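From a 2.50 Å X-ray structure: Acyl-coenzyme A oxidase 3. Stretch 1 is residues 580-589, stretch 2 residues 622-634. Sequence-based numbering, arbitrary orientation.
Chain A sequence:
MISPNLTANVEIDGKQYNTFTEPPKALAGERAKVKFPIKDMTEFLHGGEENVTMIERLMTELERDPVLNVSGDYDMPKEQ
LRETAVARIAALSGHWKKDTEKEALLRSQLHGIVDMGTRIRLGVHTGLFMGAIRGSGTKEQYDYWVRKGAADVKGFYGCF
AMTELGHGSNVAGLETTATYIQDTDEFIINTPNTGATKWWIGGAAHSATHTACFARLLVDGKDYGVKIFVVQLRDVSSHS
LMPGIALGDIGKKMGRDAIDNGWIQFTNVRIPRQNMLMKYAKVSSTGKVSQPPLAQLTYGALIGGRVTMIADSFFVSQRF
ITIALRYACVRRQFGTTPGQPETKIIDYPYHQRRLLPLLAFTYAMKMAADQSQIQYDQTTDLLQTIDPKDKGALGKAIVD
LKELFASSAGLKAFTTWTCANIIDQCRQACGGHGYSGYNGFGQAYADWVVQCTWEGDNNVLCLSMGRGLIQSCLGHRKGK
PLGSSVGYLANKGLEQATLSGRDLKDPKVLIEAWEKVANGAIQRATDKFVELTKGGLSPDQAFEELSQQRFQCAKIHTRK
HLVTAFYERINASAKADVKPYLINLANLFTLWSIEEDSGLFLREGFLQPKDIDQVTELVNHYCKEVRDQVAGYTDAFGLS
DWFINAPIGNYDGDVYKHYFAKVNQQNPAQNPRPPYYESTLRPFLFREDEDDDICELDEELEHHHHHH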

ATOM      1  N   PRO A 580       8.295  33.271   0.651  1.00 42.38           N
ATOM      2  CA  PRO A 580       7.417  33.088   1.842  1.00 42.27           C
ATOM      3  C   PRO A 580       6.492  31.888   1.746  1.00 40.84           C
ATOM      4  O   PRO A 580       6.171  31.296   2.777  1.00 42.24           O
ATOM      5  CB  PRO A 580       6.613  34.384   1.949  1.00 38.57           C
ATOM      6  CG  PRO A 580       7.216  35.320   0.969  1.00 39.21           C
ATOM      7  CD  PRO A 580       8.058  34.563  -0.013  1.00 38.52           C
ATOM      8  N   TYR A 581       6.080  31.544   0.525  1.00 42.38           N
ATOM      9  CA  TYR A 581       5.139  30.411   0.285  1.00 40.52           C
ATOM     10  C   TYR A 581       5.877  29.079   0.421  1.00 40.07           C
ATOM     11  O   TYR A 581       5.335  28.128   0.976  1.00 37.25           O
ATOM     12  CB  TYR A 581       4.394  30.571  -1.050  1.00 39.27           C
ATOM     13  CG  TYR A 581       3.731  31.946  -1.102  1.00 42.13           C
ATOM     14  CD1 TYR A 581       2.543  32.213  -0.387  1.00 40.43           C
ATOM     15  CD2 TYR A 581       4.328  33.003  -1.804  1.00 41.29           C
ATOM     16  CE1 TYR A 581       1.983  33.480  -0.381  1.00 39.26           C
ATOM     17  CE2 TYR A 581       3.757  34.278  -1.819  1.00 38.48           C
ATOM     18  CZ  TYR A 581       2.612  34.506  -1.109  1.00 39.12           C
ATOM     19  OH  TYR A 581       2.099  35.753  -1.142  1.00 39.41           O
ATOM     20  N   LEU A 582       7.141  29.037  -0.020  1.00 38.71           N
ATOM     21  CA  LEU A 582       7.987  27.883   0.250  1.00 34.96           C
ATOM     22  C   LEU A 582       8.271  27.657   1.756  1.00 36.41           C
ATOM     23  O   LEU A 582       8.224  26.514   2.239  1.00 39.08           O
ATOM     24  CB  LEU A 582       9.274  28.007  -0.538  1.00 35.91           C
ATOM     25  CG  LEU A 582       9.177  27.874  -2.066  1.00 34.61           C
ATOM     26  CD1 LEU A 582      10.537  28.183  -2.664  1.00 35.80           C
ATOM     27  CD2 LEU A 582       8.752  26.481  -2.469  1.00 35.26           C
ATOM     28  N   ILE A 583       8.556  28.722   2.505  1.00 36.97           N
ATOM     29  CA  ILE A 583       8.812  28.592   3.947  1.00 38.33           C
ATOM     30  C   ILE A 583       7.577  28.030   4.626  1.00 40.24           C
ATOM     31  O   ILE A 583       7.696  27.191   5.530  1.00 39.63           O
ATOM     32  CB  ILE A 583       9.275  29.933   4.611  1.00 39.94           C
ATOM     33  CG1 ILE A 583      10.759  30.160   4.311  1.00 44.05           C
ATOM     34  CG2 ILE A 583       9.163  29.909   6.133  1.00 37.01           C
ATOM     35  CD1 ILE A 583      11.126  31.631   4.308  1.00 47.67           C
ATOM     36  N   ASN A 584       6.411  28.521   4.195  1.00 40.90           N
ATOM     37  CA  ASN A 584       5.120  28.029   4.643  1.00 44.14           C
ATOM     38  C   ASN A 584       5.024  26.526   4.401  1.00 39.78           C
ATOM     39  O   ASN A 584       4.636  25.805   5.280  1.00 40.12           O
ATOM     40  CB  ASN A 584       3.962  28.746   3.891  1.00 45.02           C
ATOM     41  CG  ASN A 584       3.543  30.083   4.508  1.00 45.83           C
ATOM     42  OD1 ASN A 584       2.824  30.819   3.856  1.00 45.85           O
ATOM     43  ND2 ASN A 584       3.946  30.384   5.746  1.00 40.50           N
ATOM     44  N   LEU A 585       5.360  26.074   3.198  1.00 39.13           N
ATOM     45  CA  LEU A 585       5.443  24.637   2.906  1.00 42.26           C
ATOM     46  C   LEU A 585       6.413  23.942   3.836  1.00 41.43           C
ATOM     47  O   LEU A 585       6.054  22.929   4.447  1.00 36.44           O
ATOM     48  CB  LEU A 585       5.918  24.353   1.470  1.00 40.77           C
ATOM     49  CG  LEU A 585       4.904  23.997   0.389  1.00 46.64           C
ATOM     50  CD1 LEU A 585       5.649  23.395  -0.804  1.00 51.99           C
ATOM     51  CD2 LEU A 585       3.829  23.031   0.886  1.00 50.15           C
ATOM     52  N   ALA A 586       7.639  24.494   3.905  1.00 40.58           N
ATOM     53  CA  ALA A 586       8.745  23.906   4.697  1.00 40.04           C
ATOM     54  C   ALA A 586       8.385  23.783   6.183  1.00 37.13           C
ATOM     55  O   ALA A 586       8.572  22.730   6.800  1.00 34.65           O
ATOM     56  CB  ALA A 586      10.027  24.706   4.515  1.00 38.68           C
ATOM     57  N   ASN A 587       7.801  24.837   6.730  1.00 37.74           N
ATOM     58  CA  ASN A 587       7.348  24.809   8.139  1.00 38.76           C
ATOM     59  C   ASN A 587       6.313  23.773   8.394  1.00 34.74           C
ATOM     60  O   ASN A 587       6.371  23.127   9.430  1.00 34.01           O
ATOM     61  CB  ASN A 587       6.829  26.173   8.601  1.00 40.14           C
ATOM     62  CG  ASN A 587       7.951  27.160   8.869  1.00 38.20           C
ATOM     63  OD1 ASN A 587       9.119  26.934   8.520  1.00 38.27           O
ATOM     64  ND2 ASN A 587       7.604  28.241   9.519  1.00 36.87           N
ATOM     65  N   LEU A 588       5.386  23.594   7.444  1.00 36.57           N
ATOM     66  CA  LEU A 588       4.341  22.549   7.556  1.00 34.92           C
ATOM     67  C   LEU A 588       5.011  21.193   7.547  1.00 35.89           C
ATOM     68  O   LEU A 588       4.801  20.396   8.456  1.00 33.99           O
ATOM     69  CB  LEU A 588       3.301  22.657   6.438  1.00 33.17           C
ATOM     70  CG  LEU A 588       2.126  21.667   6.457  1.00 33.77           C
ATOM     71  CD1 LEU A 588       1.401  21.549   7.829  1.00 33.18           C
ATOM     72  CD2 LEU A 588       1.147  22.048   5.362  1.00 32.05           C
ATOM     73  N   PHE A 589       5.894  20.960   6.575  1.00 36.94           N
ATOM     74  CA  PHE A 589       6.637  19.715   6.561  1.00 37.00           C
ATOM     75  C   PHE A 589       7.258  19.449   7.937  1.00 35.86           C
ATOM     76  O   PHE A 589       7.021  18.397   8.558  1.00 36.22           O
ATOM     77  CB  PHE A 589       7.706  19.708   5.457  1.00 36.86           C
ATOM     78  CG  PHE A 589       8.543  18.474   5.453  1.00 37.98           C
ATOM     79  CD1 PHE A 589       7.963  17.229   5.214  1.00 39.36           C
ATOM     80  CD2 PHE A 589       9.906  18.531   5.755  1.00 40.18           C
ATOM     81  CE1 PHE A 589       8.739  16.062   5.260  1.00 37.12           C
ATOM     82  CE2 PHE A 589      10.683  17.372   5.777  1.00 40.38           C
ATOM     83  CZ  PHE A 589      10.101  16.142   5.519  1.00 37.44           C
ATOM     84  N   TYR A 622      -0.471  26.354   9.499  1.00 41.21           N
ATOM     85  CA  TYR A 622       0.212  26.267   8.190  1.00 43.57           C
ATOM     86  C   TYR A 622      -0.564  25.456   7.173  1.00 42.61           C
ATOM     87  O   TYR A 622      -0.497  25.728   5.976  1.00 38.22           O
ATOM     88  CB  TYR A 622       1.633  25.703   8.329  1.00 44.52           C
ATOM     89  CG  TYR A 622       2.569  26.724   8.878  1.00 42.66           C
ATOM     90  CD1 TYR A 622       3.010  27.781   8.074  1.00 43.81           C
ATOM     91  CD2 TYR A 622       3.023  26.644  10.203  1.00 44.57           C
ATOM     92  CE1 TYR A 622       3.894  28.731   8.573  1.00 47.13           C
ATOM     93  CE2 TYR A 622       3.902  27.577  10.705  1.00 47.54           C
ATOM     94  CZ  TYR A 622       4.323  28.616   9.881  1.00 46.82           C
ATOM     95  OH  TYR A 622       5.139  29.544  10.373  1.00 45.67           O
ATOM     96  N   CYS A 623      -1.279  24.445   7.648  1.00 43.45           N
ATOM     97  CA  CYS A 623      -2.290  23.813   6.808  1.00 44.73           C
ATOM     98  C   CYS A 623      -3.174  24.873   6.125  1.00 41.13           C
ATOM     99  O   CYS A 623      -3.352  24.819   4.934  1.00 38.68           O
ATOM    100  CB  CYS A 623      -3.145  22.817   7.611  1.00 41.70           C
ATOM    101  SG  CYS A 623      -2.436  21.162   7.673  1.00 44.19           S
ATOM    102  N   LYS A 624      -3.716  25.829   6.885  1.00 42.11           N
ATOM    103  CA  LYS A 624      -4.606  26.837   6.307  1.00 39.94           C
ATOM    104  C   LYS A 624      -3.838  27.778   5.384  1.00 36.45           C
ATOM    105  O   LYS A 624      -4.383  28.171   4.365  1.00 37.18           O
ATOM    106  CB  LYS A 624      -5.353  27.636   7.356  1.00 42.78           C
ATOM    107  CG  LYS A 624      -6.282  26.845   8.275  1.00 47.55           C
ATOM    108  CD  LYS A 624      -6.999  27.785   9.263  1.00 51.32           C
ATOM    109  CE  LYS A 624      -7.006  27.293  10.716  1.00 57.74           C
ATOM    110  NZ  LYS A 624      -8.089  26.305  11.020  1.00 60.73           N
ATOM    111  N   GLU A 625      -2.586  28.087   5.688  1.00 33.86           N
ATOM    112  CA  GLU A 625      -1.779  28.994   4.821  1.00 38.48           C
ATOM    113  C   GLU A 625      -1.400  28.365   3.483  1.00 35.98           C
ATOM    114  O   GLU A 625      -1.341  29.042   2.442  1.00 34.62           O
ATOM    115  CB  GLU A 625      -0.487  29.475   5.528  1.00 42.01           C
ATOM    116  CG  GLU A 625      -0.732  30.375   6.738  1.00 48.29           C
ATOM    117  CD  GLU A 625      -1.579  31.603   6.405  1.00 53.97           C
ATOM    118  OE1 GLU A 625      -1.041  32.542   5.784  1.00 62.39           O
ATOM    119  OE2 GLU A 625      -2.786  31.623   6.752  1.00 59.68           O
ATOM    120  N   VAL A 626      -1.131  27.069   3.539  1.00 33.80           N
ATOM    121  CA  VAL A 626      -0.796  26.285   2.385  1.00 34.51           C
ATOM    122  C   VAL A 626      -2.055  26.030   1.542  1.00 38.17           C
ATOM    123  O   VAL A 626      -2.041  26.245   0.309  1.00 43.44           O
ATOM    124  CB  VAL A 626      -0.032  25.022   2.813  1.00 33.62           C
ATOM    125  CG1 VAL A 626       0.054  23.997   1.703  1.00 35.91           C
ATOM    126  CG2 VAL A 626       1.366  25.438   3.246  1.00 33.05           C
ATOM    127  N   ARG A 627      -3.147  25.656   2.200  1.00 36.32           N
ATOM    128  CA  ARG A 627      -4.407  25.460   1.523  1.00 37.46           C
ATOM    129  C   ARG A 627      -4.868  26.607   0.647  1.00 40.74           C
ATOM    130  O   ARG A 627      -5.440  26.373  -0.412  1.00 45.07           O
ATOM    131  CB  ARG A 627      -5.494  25.157   2.526  1.00 36.75           C
ATOM    132  CG  ARG A 627      -6.850  24.933   1.868  1.00 36.65           C
ATOM    133  CD  ARG A 627      -7.708  26.178   1.935  1.00 33.19           C
ATOM    134  NE  ARG A 627      -8.994  26.033   1.295  1.00 33.42           N
ATOM    135  CZ  ARG A 627      -9.191  26.137  -0.019  1.00 37.92           C
ATOM    136  NH1 ARG A 627     -10.418  26.034  -0.495  1.00 33.54           N
ATOM    137  NH2 ARG A 627      -8.169  26.342  -0.867  1.00 38.83           N
ATOM    138  N   ASP A 628      -4.622  27.835   1.067  1.00 40.34           N
ATOM    139  CA  ASP A 628      -5.062  28.995   0.320  1.00 38.85           C
ATOM    140  C   ASP A 628      -4.413  29.036  -1.048  1.00 40.46           C
ATOM    141  O   ASP A 628      -5.023  29.435  -2.015  1.00 41.83           O
ATOM    142  CB  ASP A 628      -4.762  30.272   1.090  1.00 39.62           C
ATOM    143  CG  ASP A 628      -5.411  31.482   0.481  1.00 42.20           C
ATOM    144  OD1 ASP A 628      -6.642  31.555   0.488  1.00 52.27           O
ATOM    145  OD2 ASP A 628      -4.700  32.367  -0.007  1.00 37.84           O
ATOM    146  N   GLN A 629      -3.158  28.631  -1.107  1.00 39.96           N
ATOM    147  CA  GLN A 629      -2.362  28.712  -2.312  1.00 38.79           C
ATOM    148  C   GLN A 629      -2.230  27.391  -3.049  1.00 38.98           C
ATOM    149  O   GLN A 629      -1.362  27.238  -3.878  1.00 39.63           O
ATOM    150  CB  GLN A 629      -0.972  29.263  -1.996  1.00 42.60           C
ATOM    151  CG  GLN A 629      -0.954  30.672  -1.435  1.00 39.39           C
ATOM    152  CD  GLN A 629      -1.367  31.717  -2.437  1.00 39.62           C
ATOM    153  OE1 GLN A 629      -0.726  31.912  -3.450  1.00 39.77           O
ATOM    154  NE2 GLN A 629      -2.441  32.396  -2.149  1.00 36.72           N
ATOM    155  N   VAL A 630      -3.089  26.434  -2.749  1.00 38.33           N
ATOM    156  CA  VAL A 630      -2.896  25.062  -3.192  1.00 37.60           C
ATOM    157  C   VAL A 630      -2.825  24.887  -4.704  1.00 36.48           C
ATOM    158  O   VAL A 630      -2.056  24.086  -5.191  1.00 36.70           O
ATOM    159  CB  VAL A 630      -3.990  24.144  -2.634  1.00 39.89           C
ATOM    160  CG1 VAL A 630      -5.338  24.544  -3.177  1.00 45.84           C
ATOM    161  CG2 VAL A 630      -3.692  22.697  -2.960  1.00 39.48           C
ATOM    162  N   ALA A 631      -3.630  25.627  -5.439  1.00 34.95           N
ATOM    163  CA  ALA A 631      -3.605  25.570  -6.881  1.00 32.43           C
ATOM    164  C   ALA A 631      -2.268  26.008  -7.444  1.00 32.65           C
ATOM    165  O   ALA A 631      -1.827  25.477  -8.430  1.00 31.85           O
ATOM    166  CB  ALA A 631      -4.724  26.396  -7.463  1.00 35.00           C
ATOM    167  N   GLY A 632      -1.654  27.022  -6.850  1.00 36.13           N
ATOM    168  CA  GLY A 632      -0.326  27.426  -7.258  1.00 32.97           C
ATOM    169  C   GLY A 632       0.774  26.411  -7.025  1.00 34.44           C
ATOM    170  O   GLY A 632       1.565  26.143  -7.904  1.00 34.48           O
ATOM    171  N   TYR A 633       0.797  25.806  -5.851  1.00 38.14           N
ATOM    172  CA  TYR A 633       1.794  24.792  -5.564  1.00 40.71           C
ATOM    173  C   TYR A 633       1.711  23.593  -6.545  1.00 40.16           C
ATOM    174  O   TYR A 633       2.744  23.064  -6.962  1.00 39.22           O
ATOM    175  CB  TYR A 633       1.608  24.276  -4.153  1.00 40.07           C
ATOM    176  CG  TYR A 633       1.919  25.238  -3.024  1.00 40.58           C
ATOM    177  CD1 TYR A 633       3.193  25.761  -2.865  1.00 43.99           C
ATOM    178  CD2 TYR A 633       0.961  25.545  -2.059  1.00 39.98           C
ATOM    179  CE1 TYR A 633       3.511  26.597  -1.797  1.00 40.55           C
ATOM    180  CE2 TYR A 633       1.267  26.361  -0.996  1.00 42.92           C
ATOM    181  CZ  TYR A 633       2.551  26.892  -0.885  1.00 40.32           C
ATOM    182  OH  TYR A 633       2.870  27.697   0.157  1.00 34.87           O
ATOM    183  N   THR A 634       0.486  23.176  -6.890  1.00 39.48           N
ATOM    184  CA  THR A 634       0.253  21.980  -7.735  1.00 38.72           C
ATOM    185  C   THR A 634       0.411  22.286  -9.215  1.00 37.21           C
ATOM    186  O   THR A 634       0.987  21.476  -9.953  1.00 37.38           O
ATOM    187  CB  THR A 634      -1.117  21.370  -7.484  1.00 35.71           C
ATOM    188  OG1 THR A 634      -2.087  22.410  -7.505  1.00 36.81           O
ATOM    189  CG2 THR A 634      -1.153  20.749  -6.150  1.00 37.42           C
TER

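Two helical stretches of one chain pack through a mainly apolar seam that is pinned near each end by a tyrosine hydroxyl in a hydrogen bond. Helix 580-589 and helix 622-628 run roughly antiparallel, with 139° between their directions and axes 9.3 Å apart at closest approach; the CA atoms of Leu 588 and Tyr 622 come within 5.6 Å, those of Leu 585 and Val 626 within 6.5 Å. Leu 588 fills the tighter part of the seam: its CB lies 4.0 Å from CB of Tyr 622, its CD1 3.9 Å from SG of Cys 623, and its CD2 4.0 Å from CG2 of Val 626. One turn earlier, CD2 of Leu 585 meets CG1 of Val 626 at 4.0 Å.

Tyr 622 is held in two ways by Asn 587, whose ND2 donates to the Tyr 622 OH (2.9 Å, 152° at the hydrogen) while its CB sits over one ring face, 3.8 Å from the centroid of the Tyr 622 ring in a CH-pi contact. Asn 584 approaches the edge of the same ring, with ND2 3.3 Å from CE1 of Tyr 622.

After Gln 629, the N-cap residue, the second stretch turns into helix 630-634, which runs nearly perpendicular to the first stretch (91°). From here Tyr 633 reaches back: its OH donates to the backbone O of Tyr 581 at 2.6 Å. That carbonyl also accepts the helical bond from N of Leu 585 (3.0 Å from O of Tyr 581), so the tyrosine adds a second donor without displacing the first. CG of Leu 585 lies over the Tyr 633 ring, 4.1 Å from its centroid, whereas the carbonyl lies at the ring edge. Nearby, CD1 of Tyr 581 touches CG of Gln 629 at 4.0 Å.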